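Local coordinates for CELL division control protein 6 (Pyrobaculum aerophilum, PDB 1FNN), which probably helps regulate the initiation of DNA replication as an AAA+ family ATPase that binds ADP and magnesium, at residues 75-79 with 93-98; 221-226 with 348-352; 275-279 with 368-372. One frame throughout, in Å; residues are numbered along the deposited sequence.

Interaction 1 (75-79 with 93-98)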
loop_
_atom_site.group_PDB
_atom_site.type_symbol
_atom_site.label_atom_id
_atom_site.label_comp_id
_atom_site.label_asym_id
_atom_site.label_seq_id
_atom_site.Cartn_x
_atom_site.Cartn_y
_atom_site.Cartn_z
ATOM N N ARG A 75 -23.685 13.221 7.822
ATOM C CA ARG A 75 -23.709 11.748 7.718
ATOM C C ARG A 75 -22.575 11.269 6.796
ATOM O O ARG A 75 -22.465 11.814 5.691
ATOM C CB ARG A 75 -25.018 11.315 7.028
ATOM C CG ARG A 75 -26.227 12.009 7.678
ATOM C CD ARG A 75 -26.628 11.310 8.955
ATOM N NE ARG A 75 -28.024 11.691 9.253
ATOM C CZ ARG A 75 -29.134 10.969 9.127
ATOM N NH1 ARG A 75 -29.125 9.730 8.685
ATOM N NH2 ARG A 75 -30.268 11.567 9.472
ATOM N N PHE A 76 -21.766 10.317 7.223
ATOM C CA PHE A 76 -20.654 9.840 6.406
ATOM C C PHE A 76 -21.150 8.717 5.495
ATOM O O PHE A 76 -21.675 7.741 6.030
ATOM C CB PHE A 76 -19.620 9.234 7.355
ATOM C CG PHE A 76 -18.377 8.664 6.732
ATOM C CD1 PHE A 76 -17.640 9.367 5.802
ATOM C CD2 PHE A 76 -17.943 7.409 7.102
ATOM C CE1 PHE A 76 -16.484 8.816 5.249
ATOM C CE2 PHE A 76 -16.800 6.854 6.559
ATOM C CZ PHE A 76 -16.057 7.556 5.624
ATOM N N VAL A 77 -21.204 8.948 4.209
ATOM C CA VAL A 77 -21.742 8.026 3.231
ATOM C C VAL A 77 -20.594 7.503 2.351
ATOM O O VAL A 77 -20.059 8.207 1.489
ATOM C CB VAL A 77 -22.859 8.695 2.405
ATOM C CG1 VAL A 77 -23.331 7.693 1.349
ATOM C CG2 VAL A 77 -24.073 9.071 3.300
ATOM N N TYR A 78 -20.080 6.355 2.759
ATOM C CA TYR A 78 -18.873 5.820 2.094
ATOM C C TYR A 78 -19.267 4.937 0.926
ATOM O O TYR A 78 -19.943 3.907 1.086
ATOM C CB TYR A 78 -18.036 5.113 3.153
ATOM C CG TYR A 78 -16.814 4.455 2.509
ATOM C CD1 TYR A 78 -15.645 5.178 2.313
ATOM C CD2 TYR A 78 -16.887 3.125 2.108
ATOM C CE1 TYR A 78 -14.546 4.585 1.729
ATOM C CE2 TYR A 78 -15.786 2.513 1.518
ATOM C CZ TYR A 78 -14.623 3.260 1.336
ATOM O OH TYR A 78 -13.543 2.674 0.760
ATOM N N ILE A 79 -18.792 5.279 -0.279
ATOM C CA ILE A 79 -19.132 4.516 -1.470
ATOM C C ILE A 79 -17.864 3.856 -2.031
ATOM O O ILE A 79 -16.989 4.570 -2.521
ATOM C CB ILE A 79 -19.778 5.306 -2.593
ATOM C CG1 ILE A 79 -21.062 6.054 -2.227
ATOM C CG2 ILE A 79 -20.130 4.380 -3.792
ATOM C CD1 ILE A 79 -22.109 5.137 -1.581
ATOM N N GLU A 93 -26.900 2.533 -2.771
ATOM C CA GLU A 93 -26.103 2.474 -1.549
ATOM C C GLU A 93 -26.197 3.780 -0.765
ATOM O O GLU A 93 -26.449 3.751 0.446
ATOM C CB GLU A 93 -24.651 2.089 -1.855
ATOM C CG GLU A 93 -23.741 2.067 -0.630
ATOM C CD GLU A 93 -24.180 1.063 0.423
ATOM O OE1 GLU A 93 -25.094 0.265 0.091
ATOM O OE2 GLU A 93 -23.621 1.077 1.554
ATOM N N ILE A 94 -26.301 4.929 -1.442
ATOM C CA ILE A 94 -26.494 6.208 -0.762
ATOM C C ILE A 94 -27.837 6.223 -0.049
ATOM O O ILE A 94 -28.001 6.636 1.095
ATOM C CB ILE A 94 -26.483 7.369 -1.791
ATOM C CG1 ILE A 94 -25.051 7.578 -2.277
ATOM C CG2 ILE A 94 -27.008 8.687 -1.218
ATOM C CD1 ILE A 94 -24.888 8.521 -3.454
ATOM N N ALA A 95 -28.861 5.739 -0.779
ATOM C CA ALA A 95 -30.215 5.669 -0.227
ATOM C C ALA A 95 -30.308 4.769 0.991
ATOM O O ALA A 95 -30.973 5.012 2.021
ATOM C CB ALA A 95 -31.117 5.143 -1.359
ATOM N N ARG A 96 -29.634 3.619 0.899
ATOM C CA ARG A 96 -29.577 2.723 2.051
ATOM C C ARG A 96 -28.846 3.373 3.211
ATOM O O ARG A 96 -29.288 3.329 4.369
ATOM C CB ARG A 96 -28.881 1.438 1.617
ATOM C CG ARG A 96 -28.967 0.304 2.622
ATOM C CD ARG A 96 -27.985 -0.807 2.283
ATOM N NE ARG A 96 -26.842 -0.860 3.171
ATOM C CZ ARG A 96 -25.976 0.059 3.540
ATOM N NH1 ARG A 96 -26.016 1.316 3.112
ATOM N NH2 ARG A 96 -24.993 -0.236 4.382
ATOM N N SER A 97 -27.724 4.051 2.901
ATOM C CA SER A 97 -26.959 4.652 4.008
ATOM C C SER A 97 -27.732 5.795 4.633
ATOM O O SER A 97 -27.650 6.010 5.838
ATOM C CB SER A 97 -25.569 5.086 3.495
ATOM O OG SER A 97 -25.030 5.974 4.497
ATOM N N LEU A 98 -28.582 6.512 3.918
ATOM C CA LEU A 98 -29.414 7.609 4.389
ATOM C C LEU A 98 -30.854 7.222 4.753
ATOM O O LEU A 98 -31.683 8.072 5.098
ATOM C CB LEU A 98 -29.467 8.661 3.265
ATOM C CG LEU A 98 -28.678 9.967 3.354
ATOM C CD1 LEU A 98 -27.517 9.961 4.325
ATOM C CD2 LEU A 98 -28.241 10.498 1.992
HETATM O O HOH W 1 -21.950 2.995 2.661
#
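The strand 75-79 and the helical segment 93-97 run in nearly opposite senses, their axes at 149° and 8.6 Å apart at closest approach. The backbones come nearest at Val77 and Ser97, whose CA atoms are 6.3 Å apart, and no direct hydrogen bond joins the two segments, so the contact is made by side chains. Val77, pointing at the helix, is at the centre of the contact: its CG1 lies 4.0 Å from Ile94 CG1, while its CG2 meets Leu98 CD1 at 3.7 Å and Ser97 OG at 3.5 Å. This is the sheet-to-helix packing of the P-loop NTPase αβα fold. Strand 75-80 is an edge of the parallel sheet, and helices 87-97 and 109-122 belong to the crossover leading to its neighbour, strand 127-132. Ile79 turns its CD1 to within 3.6 Å of Glu93 CG and 3.9 Å of Ile94 CG1, and Arg75 CB touches Leu98 CD1 at 3.9 Å. A water spans the margin, donating to Tyr78 O (2.7 Å) and Glu93 OE2 (2.8 Å); that carboxylate also forms an in-helix salt bridge, Arg96 NH1 to Glu93 OE2 at 2.9 Å. Phe76 and Tyr78 point away from the helix, toward the nucleotide-binding side: Phe76 stacks on Trp65, and Tyr78 OH hydrogen-bonds Asp132, a residue seen to bind magnesium in this protein, although it does not hold the ion in this model.

Interaction 2 (221-226 with 348-352)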
loop_
_atom_site.group_PDB
_atom_site.type_symbol
_atom_site.label_atom_id
_atom_site.label_comp_id
_atom_site.label_asym_id
_atom_site.label_seq_id
_atom_site.Cartn_x
_atom_site.Cartn_y
_atom_site.Cartn_z
ATOM N N GLN A 221 12.805 -4.642 9.005
ATOM C CA GLN A 221 13.593 -3.943 7.978
ATOM C C GLN A 221 13.684 -4.734 6.663
ATOM O O GLN A 221 13.536 -4.138 5.586
ATOM C CB GLN A 221 14.993 -3.597 8.458
ATOM C CG GLN A 221 15.154 -2.460 9.446
ATOM C CD GLN A 221 16.505 -2.494 10.140
ATOM O OE1 GLN A 221 17.213 -3.513 10.148
ATOM N NE2 GLN A 221 16.904 -1.384 10.745
ATOM N N MET A 222 13.752 -6.045 6.776
ATOM C CA MET A 222 13.755 -6.951 5.599
ATOM C C MET A 222 12.516 -6.832 4.759
ATOM O O MET A 222 12.499 -6.711 3.506
ATOM C CB MET A 222 13.997 -8.352 6.144
ATOM C CG MET A 222 13.960 -9.499 5.138
ATOM S SD MET A 222 14.113 -11.113 5.934
ATOM C CE MET A 222 13.852 -12.215 4.556
ATOM N N ILE A 223 11.346 -6.826 5.473
ATOM C CA ILE A 223 10.081 -6.673 4.775
ATOM C C ILE A 223 9.966 -5.276 4.174
ATOM O O ILE A 223 9.509 -5.118 3.059
ATOM C CB ILE A 223 8.866 -6.866 5.760
ATOM C CG1 ILE A 223 8.943 -8.256 6.352
ATOM C CG2 ILE A 223 7.584 -6.571 4.987
ATOM C CD1 ILE A 223 7.869 -8.632 7.391
ATOM N N ALA A 224 10.429 -4.244 4.901
ATOM C CA ALA A 224 10.400 -2.879 4.386
ATOM C C ALA A 224 11.339 -2.676 3.171
ATOM O O ALA A 224 11.000 -1.978 2.224
ATOM C CB ALA A 224 10.907 -1.965 5.511
ATOM N N ASP A 225 12.421 -3.428 3.148
ATOM C CA ASP A 225 13.375 -3.424 2.030
ATOM C C ASP A 225 12.766 -4.083 0.819
ATOM O O ASP A 225 13.052 -3.654 -0.299
ATOM C CB ASP A 225 14.720 -4.093 2.379
ATOM C CG ASP A 225 15.528 -3.119 3.220
ATOM O OD1 ASP A 225 15.156 -1.930 3.154
ATOM O OD2 ASP A 225 16.476 -3.511 3.912
ATOM N N ILE A 226 11.854 -5.038 1.003
ATOM C CA ILE A 226 11.189 -5.669 -0.122
ATOM C C ILE A 226 10.121 -4.751 -0.693
ATOM O O ILE A 226 9.677 -4.985 -1.819
ATOM C CB ILE A 226 10.467 -6.963 0.331
ATOM C CG1 ILE A 226 11.406 -8.015 0.916
ATOM C CG2 ILE A 226 9.683 -7.604 -0.792
ATOM C CD1 ILE A 226 10.597 -9.145 1.560
ATOM N N VAL A 348 18.707 -8.775 -4.776
ATOM C CA VAL A 348 19.170 -8.639 -3.397
ATOM C C VAL A 348 18.738 -7.257 -2.887
ATOM O O VAL A 348 18.444 -6.410 -3.739
ATOM C CB VAL A 348 20.695 -8.749 -3.596
ATOM C CG1 VAL A 348 21.441 -7.469 -3.357
ATOM C CG2 VAL A 348 21.299 -10.036 -3.073
ATOM N N GLU A 349 18.633 -7.068 -1.576
ATOM C CA GLU A 349 18.397 -5.707 -1.073
ATOM C C GLU A 349 19.567 -5.325 -0.226
ATOM O O GLU A 349 20.146 -6.227 0.413
ATOM C CB GLU A 349 17.076 -5.699 -0.239
ATOM C CG GLU A 349 15.881 -5.994 -1.175
ATOM C CD GLU A 349 15.582 -7.481 -1.293
ATOM O OE1 GLU A 349 15.696 -8.264 -0.325
ATOM O OE2 GLU A 349 15.207 -7.934 -2.401
ATOM N N THR A 350 19.987 -4.063 -0.178
ATOM C CA THR A 350 21.120 -3.732 0.684
ATOM C C THR A 350 20.743 -2.561 1.583
ATOM O O THR A 350 19.866 -1.784 1.217
ATOM C CB THR A 350 22.388 -3.300 -0.115
ATOM O OG1 THR A 350 22.071 -2.162 -0.890
ATOM C CG2 THR A 350 22.811 -4.421 -1.074
ATOM N N ARG A 351 21.423 -2.426 2.701
ATOM C CA ARG A 351 21.187 -1.304 3.598
ATOM C C ARG A 351 22.561 -0.980 4.216
ATOM O O ARG A 351 23.305 -1.917 4.480
ATOM C CB ARG A 351 20.313 -1.528 4.810
ATOM C CG ARG A 351 19.512 -2.735 5.136
ATOM C CD ARG A 351 18.759 -2.551 6.479
ATOM N NE ARG A 351 18.214 -1.220 6.543
ATOM C CZ ARG A 351 17.076 -0.691 6.153
ATOM N NH1 ARG A 351 16.135 -1.405 5.564
ATOM N NH2 ARG A 351 16.868 0.612 6.361
ATOM N N GLN A 352 22.703 0.256 4.616
ATOM C CA GLN A 352 23.916 0.670 5.313
ATOM C C GLN A 352 23.776 0.316 6.791
ATOM O O GLN A 352 22.692 0.387 7.378
ATOM C CB GLN A 352 24.104 2.173 5.106
ATOM C CG GLN A 352 25.487 2.664 4.763
ATOM C CD GLN A 352 26.105 1.945 3.582
ATOM O OE1 GLN A 352 25.559 1.955 2.483
ATOM N NE2 GLN A 352 27.253 1.313 3.809
HETATM O O HOH W 2 15.070 -7.811 2.304
#
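Polar contacts come first where a helix meets one face of a strand. Asp225 OD1 and Arg351 NH1 form a salt bridge at 2.7 Å, and the other carboxylate oxygen of Asp225, OD2, is hydrogen-bonded to Tyr308 OH, so one buried acid serves two partners. A water adds a second polar link, donating to Met222 O at 3.0 Å and to Glu349 OE1 at 2.7 Å; Glu349 OE1 also accepts from Gly369 N. Van der Waals contact fills in between: Asp225 CB lies 3.9 Å from Glu349 CB where the backbones are closest, and the aliphatic CG of Gln221 covers one face of the Arg351 guanidinium. The axes cross at 120°, 8.9 Å apart. Helix 217-227 belongs to the AAA+ lid and packs on helices 195-209 and 264-274 through residues such as Ile223, which takes no part in the contact with the strand. Strand 349-352 is an outer strand of the winged-helix domain's small sheet, paired with strand 364-367, with helix 332-344 beneath Thr350.

Interaction 3 (275-279 with 368-372)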
loop_
_atom_site.group_PDB
_atom_site.type_symbol
_atom_site.label_atom_id
_atom_site.label_comp_id
_atom_site.label_asym_id
_atom_site.label_seq_id
_atom_site.Cartn_x
_atom_site.Cartn_y
_atom_site.Cartn_z
ATOM N N LEU A 275 4.246 -11.880 -4.097
ATOM C CA LEU A 275 5.039 -11.076 -5.041
ATOM C C LEU A 275 5.657 -11.950 -6.128
ATOM O O LEU A 275 5.974 -13.105 -5.812
ATOM C CB LEU A 275 6.221 -10.391 -4.351
ATOM C CG LEU A 275 5.913 -9.221 -3.437
ATOM C CD1 LEU A 275 7.142 -8.698 -2.743
ATOM C CD2 LEU A 275 5.239 -8.102 -4.238
ATOM N N PHE A 276 6.048 -11.334 -7.233
ATOM C CA PHE A 276 6.951 -12.028 -8.158
ATOM C C PHE A 276 8.257 -12.357 -7.414
ATOM O O PHE A 276 8.850 -11.455 -6.814
ATOM C CB PHE A 276 7.379 -11.162 -9.328
ATOM C CG PHE A 276 6.433 -10.852 -10.437
ATOM C CD1 PHE A 276 5.685 -9.685 -10.438
ATOM C CD2 PHE A 276 6.288 -11.737 -11.496
ATOM C CE1 PHE A 276 4.812 -9.408 -11.472
ATOM C CE2 PHE A 276 5.414 -11.461 -12.535
ATOM C CZ PHE A 276 4.675 -10.295 -12.521
ATOM N N GLY A 277 8.675 -13.613 -7.447
ATOM C CA GLY A 277 9.962 -13.958 -6.822
ATOM C C GLY A 277 11.085 -13.557 -7.776
ATOM O O GLY A 277 10.987 -12.540 -8.464
ATOM N N ILE A 278 12.143 -14.374 -7.855
ATOM C CA ILE A 278 13.263 -13.997 -8.743
ATOM C C ILE A 278 13.144 -14.744 -10.064
ATOM O O ILE A 278 12.987 -15.955 -10.099
ATOM C CB ILE A 278 14.614 -14.199 -8.042
ATOM C CG1 ILE A 278 14.849 -13.084 -6.991
ATOM C CG2 ILE A 278 15.739 -14.192 -9.076
ATOM C CD1 ILE A 278 15.845 -13.518 -5.922
ATOM N N SER A 279 13.182 -14.026 -11.176
ATOM C CA SER A 279 13.069 -14.664 -12.492
ATOM C C SER A 279 14.281 -15.518 -12.852
ATOM O O SER A 279 15.423 -15.040 -12.860
ATOM C CB SER A 279 12.877 -13.567 -13.543
ATOM O OG SER A 279 13.354 -14.016 -14.798
ATOM N N ILE A 368 18.428 -11.194 0.981
ATOM C CA ILE A 368 17.641 -11.710 -0.123
ATOM C C ILE A 368 16.237 -11.942 0.537
ATOM O O ILE A 368 15.978 -13.029 1.060
ATOM C CB ILE A 368 18.168 -13.003 -0.725
ATOM C CG1 ILE A 368 19.494 -12.700 -1.503
ATOM C CG2 ILE A 368 17.180 -13.665 -1.666
ATOM C CD1 ILE A 368 20.172 -14.037 -1.872
ATOM N N GLY A 369 15.298 -11.055 0.227
ATOM C CA GLY A 369 13.987 -11.200 0.897
ATOM C C GLY A 369 12.895 -11.768 0.013
ATOM O O GLY A 369 11.812 -12.096 0.558
ATOM N N THR A 370 13.127 -11.840 -1.301
ATOM C CA THR A 370 12.044 -12.241 -2.194
ATOM C C THR A 370 11.973 -13.692 -2.641
ATOM O O THR A 370 11.016 -14.038 -3.360
ATOM C CB THR A 370 11.968 -11.303 -3.414
ATOM O OG1 THR A 370 13.144 -11.469 -4.262
ATOM C CG2 THR A 370 11.900 -9.861 -2.902
ATOM N N GLU A 371 12.935 -14.533 -2.271
ATOM C CA GLU A 371 12.915 -15.924 -2.703
ATOM C C GLU A 371 13.482 -16.879 -1.682
ATOM O O GLU A 371 14.542 -16.569 -1.113
ATOM C CB GLU A 371 13.880 -16.067 -3.908
ATOM C CG GLU A 371 13.266 -15.769 -5.228
ATOM C CD GLU A 371 12.316 -16.774 -5.824
ATOM O OE1 GLU A 371 12.171 -17.921 -5.379
ATOM O OE2 GLU A 371 11.680 -16.337 -6.822
ATOM N N PRO A 372 12.818 -17.986 -1.402
ATOM C CA PRO A 372 13.279 -18.968 -0.427
ATOM C C PRO A 372 14.667 -19.456 -0.892
ATOM O O PRO A 372 14.857 -19.570 -2.110
ATOM C CB PRO A 372 12.229 -20.057 -0.490
ATOM C CG PRO A 372 10.971 -19.318 -0.899
ATOM C CD PRO A 372 11.479 -18.329 -1.949
HETATM O O HOH W 3 8.760 -12.675 -3.774
HETATM O O HOH W 4 12.629 -10.391 -6.371
#
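Leu275, the first residue to leave helical geometry after helix 264-274, turns its CB toward 368-372 but packs on Ile226 of the lid. At Phe276 the backbone takes over: a water lies 3.3 Å from Phe276 O and 2.7 Å from Thr370 O, placed to donate to both, although it has more acceptors nearby than protons. The two backbones come closest at Gly277, its CA 5.4 Å from that of Thr370 and 3.6 Å from Thr370 O, and a second water sits 2.4 Å from Thr370 OG1 and donates weakly to Gly277 O at 3.4 Å. Ile278 supplies the main side-chain contact, with CD1 3.5 Å from Glu371 CG and CG1 3.6 Å from Thr370 OG1. Glu371 OE1 forms a salt bridge with Lys272. Ser279 N-caps helix 280-285, its OG bonding Val282 N. Two irregular segments thus meet at an interdomain junction of Cdc6: the linker from the AAA+ lid runs beside the turn that joins the last strand of the winged-helix domain to helix 373-387.

How the interactions relate
From the N terminus, interaction 1 closes first, a short loop within the ATPase core that folds helix 87-97 back on its own strand before the lid is reached. Its centre is 42 Å from those of the other two, on the opposite side of the chain's centre. Interactions 2 and 3 close much longer loops, and they cross: segments 221-226, 275-279, 348-352 and 368-372 follow in that order, so the two loops overlap along the sequence without either enclosing the other. With centres 12 Å apart they touch directly, Ile226 CG2 meeting Leu275 CD1 at 3.4 Å. Local closure builds one domain; crossing long-range closures join lid, linker and winged helix.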